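Local coordinates for structural polyprotein, VP1 (Israeli acute paralysis virus, PDB 5CDD) that probably serves as a structural component of the viral capsid, forming the jelly-roll subunit VP1 of the shell together with VP2 and VP3, at residues A[61-65]-A[166-170]; A[110-114]-A[141-146]; A[40-46]-A[183-189]. One frame throughout, in Å; residues are numbered along the deposited sequence.

Contact 1 of 3, residues A[61-65]-A[166-170]; sequences TPITD and SSLMY
Ile63 lays its side chain along Leu168 and Ser167: its CG1 is 3.4 Å from Leu168 CB and 3.1 Å from Leu168 O, and an off-well chi1 of 33° carries its CD1 to 3.1 Å from Ser167 OG. The backbones run antiparallel. Thr61 and Tyr170 form a hydrogen-bonded pair, Thr61 N to Tyr170 O 2.7 Å and Tyr170 N to Thr61 O 2.6 Å. Pro62 and Met169 form the next, non-hydrogen-bonded pair (CA to CA 4.1 Å), so the imide nitrogen costs no bond between them. This is the C–H pairing of a viral jelly roll, the short strand 61-62 lying beside 166-172 in the four-stranded sheet. At Ile63 (phi/psi -67/-9) the chain turns toward a helix, yet Ile63 N still reaches Leu168 O at 3.2 Å, while Asp65 N bonds to Pro62 O at 3.1 Å. Thr61 and Tyr170 share one face of the sheet, where both meet strand 47-55; Pro62 and Met169 share the other, both touching Met115.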
loop_
_atom_site.group_PDB
_atom_site.type_symbol
_atom_site.label_atom_id
_atom_site.label_comp_id
_atom_site.label_asym_id
_atom_site.label_seq_id
_atom_site.Cartn_x
_atom_site.Cartn_y
_atom_site.Cartn_z
ATOM N N THR A 61 37.157 16.497 29.197
ATOM C CA THR A 61 36.596 17.798 29.535
ATOM C C THR A 61 35.076 17.870 29.658
ATOM O O THR A 61 34.353 17.639 28.689
ATOM C CB THR A 61 37.021 18.848 28.493
ATOM O OG1 THR A 61 38.450 18.911 28.432
ATOM C CG2 THR A 61 36.457 20.212 28.850
ATOM N N PRO A 62 34.569 18.195 30.858
ATOM C CA PRO A 62 33.120 18.300 31.054
ATOM C C PRO A 62 32.689 19.590 30.360
ATOM O O PRO A 62 33.357 20.619 30.496
ATOM C CB PRO A 62 32.977 18.399 32.573
ATOM C CG PRO A 62 34.243 17.779 33.097
ATOM C CD PRO A 62 35.277 18.291 32.144
ATOM N N ILE A 63 31.590 19.549 29.615
ATOM C CA ILE A 63 31.150 20.748 28.913
ATOM C C ILE A 63 30.685 21.869 29.834
ATOM O O ILE A 63 30.460 22.988 29.376
ATOM C CB ILE A 63 30.037 20.448 27.880
ATOM C CG1 ILE A 63 29.138 19.306 28.366
ATOM C CG2 ILE A 63 30.659 20.135 26.534
ATOM C CD1 ILE A 63 28.207 19.695 29.497
ATOM N N THR A 64 30.556 21.581 31.126
ATOM C CA THR A 64 30.150 22.605 32.071
ATOM C C THR A 64 31.243 23.671 32.082
ATOM O O THR A 64 30.988 24.835 32.376
ATOM C CB THR A 64 29.984 22.039 33.494
ATOM O OG1 THR A 64 31.157 21.306 33.865
ATOM C CG2 THR A 64 28.773 21.128 33.576
ATOM N N ASP A 65 32.463 23.264 31.739
ATOM C CA ASP A 65 33.594 24.185 31.693
ATOM C C ASP A 65 33.326 25.264 30.655
ATOM O O ASP A 65 33.807 26.390 30.769
ATOM C CB ASP A 65 34.886 23.444 31.338
ATOM C CG ASP A 65 35.298 22.441 32.403
ATOM O OD1 ASP A 65 34.801 22.542 33.548
ATOM O OD2 ASP A 65 36.131 21.557 32.099
ATOM N N SER A 166 22.278 14.284 34.734
ATOM C CA SER A 166 23.408 13.960 33.869
ATOM C C SER A 166 23.904 15.120 33.018
ATOM O O SER A 166 23.171 16.064 32.735
ATOM C CB SER A 166 23.038 12.782 32.965
ATOM O OG SER A 166 21.814 13.042 32.289
ATOM N N SER A 167 25.166 15.031 32.619
ATOM C CA SER A 167 25.799 16.052 31.800
ATOM C C SER A 167 26.711 15.367 30.784
ATOM O O SER A 167 26.845 14.144 30.789
ATOM C CB SER A 167 26.605 17.011 32.685
ATOM O OG SER A 167 27.236 18.014 31.911
ATOM N N LEU A 168 27.331 16.153 29.914
ATOM C CA LEU A 168 28.218 15.601 28.899
ATOM C C LEU A 168 29.698 15.793 29.234
ATOM O O LEU A 168 30.084 16.760 29.896
ATOM C CB LEU A 168 27.927 16.252 27.545
ATOM C CG LEU A 168 28.725 15.732 26.349
ATOM C CD1 LEU A 168 28.167 14.382 25.937
ATOM C CD2 LEU A 168 28.636 16.714 25.194
ATOM N N MET A 169 30.520 14.855 28.777
ATOM C CA MET A 169 31.959 14.925 28.980
ATOM C C MET A 169 32.624 14.718 27.623
ATOM O O MET A 169 32.392 13.715 26.954
ATOM C CB MET A 169 32.427 13.856 29.962
ATOM C CG MET A 169 33.919 13.911 30.221
ATOM S SD MET A 169 34.422 12.888 31.597
ATOM C CE MET A 169 34.504 11.270 30.816
ATOM N N TYR A 170 33.457 15.675 27.232
ATOM C CA TYR A 170 34.136 15.645 25.943
ATOM C C TYR A 170 35.547 15.064 26.016
ATOM O O TYR A 170 36.218 15.167 27.039
ATOM C CB TYR A 170 34.201 17.068 25.396
ATOM C CG TYR A 170 34.370 17.157 23.906
ATOM C CD1 TYR A 170 33.334 16.792 23.050
ATOM C CD2 TYR A 170 35.557 17.628 23.348
ATOM C CE1 TYR A 170 33.473 16.896 21.672
ATOM C CE2 TYR A 170 35.709 17.735 21.972
ATOM C CZ TYR A 170 34.662 17.369 21.138
ATOM O OH TYR A 170 34.798 17.474 19.772
#

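Contact 2 of 3, residues A[110-114]-A[141-146]; sequences IRSFL and HEVEVP
Both segments are extended: strand 110-114 and strand 141-145 run in the same direction, their axes 4° apart and 8.6 Å from each other at closest approach. CA atoms match in alternate steps, Ile110 with His141 at 7.4 Å, Ser112 with Val143 at 7.6 Å and Leu114 with Val145 at 7.3 Å. At that spacing the strands meet through side chains and not as neighbours in one sheet. They belong to opposite sheets of the jelly-roll sandwich, 110-114 to the one containing 166-172 and 131-133, and 141-145 to the one containing 87-98. The CA-to-CB bonds of Ile110, Ser112, His141 and Val143 point across the gap, whereas those of Arg111, Phe113, Glu142 and Glu144 point away. His141 (chi1 t, chi2 -84°) carries the largest buried area. Ile110 CG2 sits over one ring face, 3.8 Å from the centroid and 22° off the normal, a CH-pi contact; Ser112 OG lies at the ring edge, 3.0 Å from His141 CE1. The same serine, at chi1 p, has OG 3.6 Å from Val143 CG2. Farther along, Leu114 (m, t) brings CD2 to 3.7 Å from Val145 CG1 and 4.3 Å from Pro146 CD. Behind 141-145, the outward Glu142 and Glu144 make salt bridges to Lys95 and Arg93 of the adjoining strand. The contact brings the two sheets face to face mainly through van der Waals and CH-pi contacts, with a histidine and a serine set among aliphatic side chains.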
loop_
_atom_site.group_PDB
_atom_site.type_symbol
_atom_site.label_atom_id
_atom_site.label_comp_id
_atom_site.label_asym_id
_atom_site.label_seq_id
_atom_site.Cartn_x
_atom_site.Cartn_y
_atom_site.Cartn_z
ATOM N N ILE A 110 36.901 11.669 18.191
ATOM C CA ILE A 110 36.211 12.368 19.269
ATOM C C ILE A 110 35.301 11.415 20.037
ATOM O O ILE A 110 34.482 10.719 19.445
ATOM C CB ILE A 110 35.344 13.520 18.717
ATOM C CG1 ILE A 110 36.183 14.436 17.818
ATOM C CG2 ILE A 110 34.732 14.298 19.865
ATOM C CD1 ILE A 110 37.304 15.157 18.526
ATOM N N ARG A 111 35.451 11.394 21.356
ATOM C CA ARG A 111 34.641 10.541 22.223
ATOM C C ARG A 111 33.838 11.419 23.178
ATOM O O ARG A 111 34.342 12.422 23.682
ATOM C CB ARG A 111 35.535 9.610 23.050
ATOM C CG ARG A 111 36.332 8.587 22.257
ATOM C CD ARG A 111 35.491 7.369 21.906
ATOM N NE ARG A 111 35.114 6.564 23.071
ATOM C CZ ARG A 111 35.970 5.886 23.835
ATOM N NH1 ARG A 111 37.269 5.909 23.572
ATOM N NH2 ARG A 111 35.521 5.163 24.854
ATOM N N SER A 112 32.587 11.046 23.423
ATOM C CA SER A 112 31.741 11.794 24.344
ATOM C C SER A 112 31.080 10.813 25.309
ATOM O O SER A 112 30.609 9.751 24.903
ATOM C CB SER A 112 30.682 12.600 23.583
ATOM O OG SER A 112 29.892 11.771 22.753
ATOM N N PHE A 113 31.064 11.169 26.588
ATOM C CA PHE A 113 30.485 10.318 27.619
ATOM C C PHE A 113 29.488 11.100 28.462
ATOM O O PHE A 113 29.242 12.282 28.227
ATOM C CB PHE A 113 31.585 9.798 28.551
ATOM C CG PHE A 113 32.750 9.176 27.840
ATOM C CD1 PHE A 113 32.761 7.817 27.544
ATOM C CD2 PHE A 113 33.844 9.951 27.470
ATOM C CE1 PHE A 113 33.846 7.237 26.889
ATOM C CE2 PHE A 113 34.933 9.383 26.816
ATOM C CZ PHE A 113 34.934 8.023 26.524
ATOM N N LEU A 114 28.922 10.419 29.451
ATOM C CA LEU A 114 27.988 11.040 30.376
ATOM C C LEU A 114 28.744 11.260 31.676
ATOM O O LEU A 114 29.781 10.639 31.918
ATOM C CB LEU A 114 26.789 10.130 30.653
ATOM C CG LEU A 114 25.663 10.027 29.627
ATOM C CD1 LEU A 114 24.617 9.052 30.140
ATOM C CD2 LEU A 114 25.042 11.395 29.394
ATOM N N HIS A 141 30.366 16.245 15.227
ATOM C CA HIS A 141 30.121 15.277 16.290
ATOM C C HIS A 141 28.816 15.664 16.979
ATOM O O HIS A 141 28.771 16.616 17.760
ATOM C CB HIS A 141 31.288 15.295 17.284
ATOM C CG HIS A 141 31.231 14.215 18.321
ATOM N ND1 HIS A 141 30.493 14.330 19.479
ATOM C CD2 HIS A 141 31.833 13.003 18.378
ATOM C CE1 HIS A 141 30.646 13.238 20.207
ATOM N NE2 HIS A 141 31.454 12.417 19.562
ATOM N N GLU A 142 27.754 14.928 16.666
ATOM C CA GLU A 142 26.430 15.184 17.225
ATOM C C GLU A 142 26.071 14.169 18.305
ATOM O O GLU A 142 26.054 12.964 18.057
ATOM C CB GLU A 142 25.394 15.147 16.099
ATOM C CG GLU A 142 25.561 16.266 15.081
ATOM C CD GLU A 142 24.810 16.008 13.788
ATOM O OE1 GLU A 142 25.347 15.281 12.926
ATOM O OE2 GLU A 142 23.682 16.524 13.634
ATOM N N VAL A 143 25.777 14.662 19.504
ATOM C CA VAL A 143 25.440 13.791 20.624
ATOM C C VAL A 143 24.321 14.380 21.492
ATOM O O VAL A 143 24.170 15.598 21.588
ATOM C CB VAL A 143 26.697 13.530 21.497
ATOM C CG1 VAL A 143 27.207 14.838 22.078
ATOM C CG2 VAL A 143 26.380 12.534 22.597
ATOM N N GLU A 144 23.538 13.506 22.118
ATOM C CA GLU A 144 22.434 13.942 22.963
ATOM C C GLU A 144 22.554 13.403 24.383
ATOM O O GLU A 144 22.915 12.244 24.590
ATOM C CB GLU A 144 21.105 13.478 22.373
ATOM C CG GLU A 144 19.890 13.997 23.114
ATOM C CD GLU A 144 18.608 13.343 22.647
ATOM O OE1 GLU A 144 18.426 13.200 21.419
ATOM O OE2 GLU A 144 17.781 12.980 23.508
ATOM N N VAL A 145 22.239 14.250 25.356
ATOM C CA VAL A 145 22.300 13.870 26.760
ATOM C C VAL A 145 20.883 13.720 27.304
ATOM O O VAL A 145 20.145 14.697 27.413
ATOM C CB VAL A 145 23.039 14.938 27.590
ATOM C CG1 VAL A 145 23.060 14.540 29.053
ATOM C CG2 VAL A 145 24.452 15.109 27.066
ATOM N N PRO A 146 20.479 12.485 27.644
ATOM C CA PRO A 146 19.136 12.241 28.176
ATOM C C PRO A 146 18.953 12.962 29.503
ATOM O O PRO A 146 19.925 13.428 30.100
ATOM C CB PRO A 146 19.102 10.724 28.351
ATOM C CG PRO A 146 20.076 10.235 27.334
ATOM C CD PRO A 146 21.206 11.218 27.475
#

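Contact 3 of 3, residues A[40-46]-A[183-189]; sequences RTLLRTF and AGNDDFT
Ala183, its CA 5.1 Å from Phe46 CA, places CB over the face of the Phe46 ring, 3.6 Å from the centroid and 2° off the normal, a nearly axial CH-pi contact; that CB is 3.5 Å from Thr45 O. Gly184, its CA 5.4 Å from Leu43 CA, donates from backbone N to Leu43 O (2.8 Å), in the last residue of the 3-10 segment 40-43. A water lies 2.9 Å from both Gly184 O and Arg44 O, placed to bond to either. An ideal CB on Gly184 would fall 2.3 Å from Phe188 CB, leaving no room for one. Asn185 to Phe188 form a type I beta turn, Phe188 N to Asn185 O 3.3 Å, with a weak Asx-turn bond from Asp187 N to Asn185 OD1 (3.0 Å). Asn185 O lies over one face of the Arg44 guanidinium, 3.2 Å from Arg44 CZ. Asp186 OD1, whose position is less certain, forms a salt bridge with Arg44 NE at 3.5 Å. Phe188 O accepts from Arg44 NH1 (3.1 Å) and Arg44 NH2 (2.9 Å), and Phe188 CD2 packs on Leu43 CD1 at 3.9 Å. Thr189 OG1 accepts from Arg40 NE at 2.8 Å. Arg44 thus packs its guanidinium against the 185-188 turn, where strand 176-184 ends beside the approach to its neighbour 47-55, both in the BIDG sheet of a jelly-roll capsid subunit.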
loop_
_atom_site.group_PDB
_atom_site.type_symbol
_atom_site.label_atom_id
_atom_site.label_comp_id
_atom_site.label_asym_id
_atom_site.label_seq_id
_atom_site.Cartn_x
_atom_site.Cartn_y
_atom_site.Cartn_z
ATOM N N ARG A 40 9.492 27.819 22.722
ATOM C CA ARG A 40 10.113 26.533 22.993
ATOM C C ARG A 40 10.712 25.957 21.719
ATOM O O ARG A 40 11.640 25.157 21.770
ATOM C CB ARG A 40 9.102 25.551 23.580
ATOM C CG ARG A 40 9.730 24.232 23.969
ATOM C CD ARG A 40 8.721 23.272 24.594
ATOM N NE ARG A 40 8.151 23.776 25.839
ATOM C CZ ARG A 40 6.959 24.349 25.944
ATOM N NH1 ARG A 40 6.204 24.484 24.872
ATOM N NH2 ARG A 40 6.535 24.796 27.118
ATOM N N THR A 41 10.177 26.371 20.575
ATOM C CA THR A 41 10.674 25.894 19.294
ATOM C C THR A 41 12.107 26.357 19.081
ATOM O O THR A 41 12.846 25.765 18.302
ATOM C CB THR A 41 9.812 26.399 18.122
ATOM O OG1 THR A 41 9.907 27.824 18.033
ATOM C CG2 THR A 41 8.351 26.002 18.318
ATOM N N LEU A 42 12.504 27.412 19.782
ATOM C CA LEU A 42 13.854 27.941 19.650
ATOM C C LEU A 42 14.808 27.155 20.523
ATOM O O LEU A 42 16.004 27.424 20.548
ATOM C CB LEU A 42 13.887 29.424 20.022
ATOM C CG LEU A 42 12.969 30.311 19.171
ATOM C CD1 LEU A 42 13.067 31.746 19.650
ATOM C CD2 LEU A 42 13.357 30.218 17.700
ATOM N N LEU A 43 14.264 26.180 21.244
ATOM C CA LEU A 43 15.067 25.318 22.099
ATOM C C LEU A 43 15.303 24.013 21.341
ATOM O O LEU A 43 15.840 23.045 21.884
ATOM C CB LEU A 43 14.349 25.036 23.422
ATOM C CG LEU A 43 14.123 26.220 24.364
ATOM C CD1 LEU A 43 13.414 25.744 25.617
ATOM C CD2 LEU A 43 15.454 26.858 24.717
ATOM N N ARG A 44 14.876 24.004 20.080
ATOM C CA ARG A 44 15.037 22.852 19.200
ATOM C C ARG A 44 16.015 23.255 18.103
ATOM O O ARG A 44 16.776 22.433 17.591
ATOM C CB ARG A 44 13.691 22.457 18.586
ATOM C CG ARG A 44 12.651 22.032 19.609
ATOM C CD ARG A 44 13.033 20.723 20.284
ATOM N NE ARG A 44 12.110 20.380 21.363
ATOM C CZ ARG A 44 12.123 20.941 22.568
ATOM N NH1 ARG A 44 13.017 21.874 22.860
ATOM N NH2 ARG A 44 11.233 20.575 23.482
ATOM N N THR A 45 15.984 24.535 17.752
ATOM C CA THR A 45 16.879 25.083 16.739
ATOM C C THR A 45 18.272 25.195 17.348
ATOM O O THR A 45 18.416 25.609 18.499
ATOM C CB THR A 45 16.446 26.495 16.309
ATOM O OG1 THR A 45 16.399 27.347 17.461
ATOM C CG2 THR A 45 15.080 26.466 15.659
ATOM N N PHE A 46 19.295 24.828 16.584
ATOM C CA PHE A 46 20.663 24.910 17.078
ATOM C C PHE A 46 21.264 26.279 16.817
ATOM O O PHE A 46 20.999 26.899 15.787
ATOM C CB PHE A 46 21.544 23.842 16.427
ATOM C CG PHE A 46 21.343 22.464 16.989
ATOM C CD1 PHE A 46 20.193 21.738 16.699
ATOM C CD2 PHE A 46 22.302 21.896 17.820
ATOM C CE1 PHE A 46 20.002 20.464 17.231
ATOM C CE2 PHE A 46 22.120 20.626 18.356
ATOM C CZ PHE A 46 20.967 19.909 18.060
ATOM N N ALA A 183 21.435 22.928 21.717
ATOM C CA ALA A 183 19.982 23.034 21.724
ATOM C C ALA A 183 19.502 21.984 22.713
ATOM O O ALA A 183 20.298 21.183 23.202
ATOM C CB ALA A 183 19.420 22.745 20.338
ATOM N N GLY A 184 18.213 21.992 23.023
ATOM C CA GLY A 184 17.690 21.003 23.945
ATOM C C GLY A 184 17.192 19.812 23.152
ATOM O O GLY A 184 16.997 19.922 21.943
ATOM N N ASN A 185 17.002 18.669 23.804
ATOM C CA ASN A 185 16.497 17.507 23.085
ATOM C C ASN A 185 15.004 17.748 22.877
ATOM O O ASN A 185 14.506 18.829 23.186
ATOM C CB ASN A 185 16.772 16.213 23.870
ATOM C CG ASN A 185 15.901 16.068 25.095
ATOM O OD1 ASN A 185 15.393 17.049 25.636
ATOM N ND2 ASN A 185 15.741 14.834 25.554
ATOM N N ASP A 186 14.284 16.764 22.356
ATOM C CA ASP A 186 12.864 16.954 22.088
ATOM C C ASP A 186 11.986 17.051 23.343
ATOM O O ASP A 186 10.765 17.162 23.241
ATOM C CB ASP A 186 12.368 15.838 21.158
ATOM C CG ASP A 186 11.283 16.311 20.201
ATOM O OD1 ASP A 186 11.441 17.401 19.606
ATOM O OD2 ASP A 186 10.278 15.586 20.031
ATOM N N ASP A 187 12.606 17.028 24.521
ATOM C CA ASP A 187 11.867 17.122 25.783
ATOM C C ASP A 187 12.259 18.344 26.613
ATOM O O ASP A 187 11.581 18.684 27.585
ATOM C CB ASP A 187 12.086 15.867 26.640
ATOM C CG ASP A 187 11.452 14.624 26.043
ATOM O OD1 ASP A 187 10.243 14.664 25.720
ATOM O OD2 ASP A 187 12.160 13.601 25.908
ATOM N N PHE A 188 13.349 19.003 26.230
ATOM C CA PHE A 188 13.844 20.166 26.960
ATOM C C PHE A 188 12.903 21.363 26.949
ATOM O O PHE A 188 12.371 21.741 25.905
ATOM C CB PHE A 188 15.200 20.605 26.406
ATOM C CG PHE A 188 15.878 21.648 27.243
ATOM C CD1 PHE A 188 16.568 21.291 28.397
ATOM C CD2 PHE A 188 15.777 22.995 26.915
ATOM C CE1 PHE A 188 17.143 22.261 29.215
ATOM C CE2 PHE A 188 16.347 23.972 27.723
ATOM C CZ PHE A 188 17.031 23.604 28.878
ATOM N N THR A 189 12.723 21.965 28.121
ATOM C CA THR A 189 11.861 23.130 28.269
ATOM C C THR A 189 12.159 23.865 29.574
ATOM O O THR A 189 12.753 23.303 30.499
ATOM C CB THR A 189 10.363 22.727 28.269
ATOM O OG1 THR A 189 9.544 23.903 28.300
ATOM C CG2 THR A 189 10.040 21.879 29.488
HETATM O O HOH W 1 16.864 19.915 19.081
#

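In the fold
Contacts 1 and 2 are close, their centres 9 Å apart, because strands 166-172 and 110-116 are sheet neighbours: Met169 O and Phe113 N, 2.9 Å apart, form a probable hydrogen bond. Contact 1 adds strand 61-62 to one edge of that sheet, and contact 2 faces it against the opposing one. Contact 3 sits where strand 176-184 of the opposing sheet ends, its centre 16 Å from contact 2 and 19 Å from contact 1. It touches contact 2 where Glu144 OE2 is 3.4 Å from Asn185 CB; nearest atoms of contacts 1 and 3 stay about 9 Å apart. Val143 and Glu144 pair with a strand of another capsid chain, and Arg40 forms a salt bridge with Asp52 of another chain.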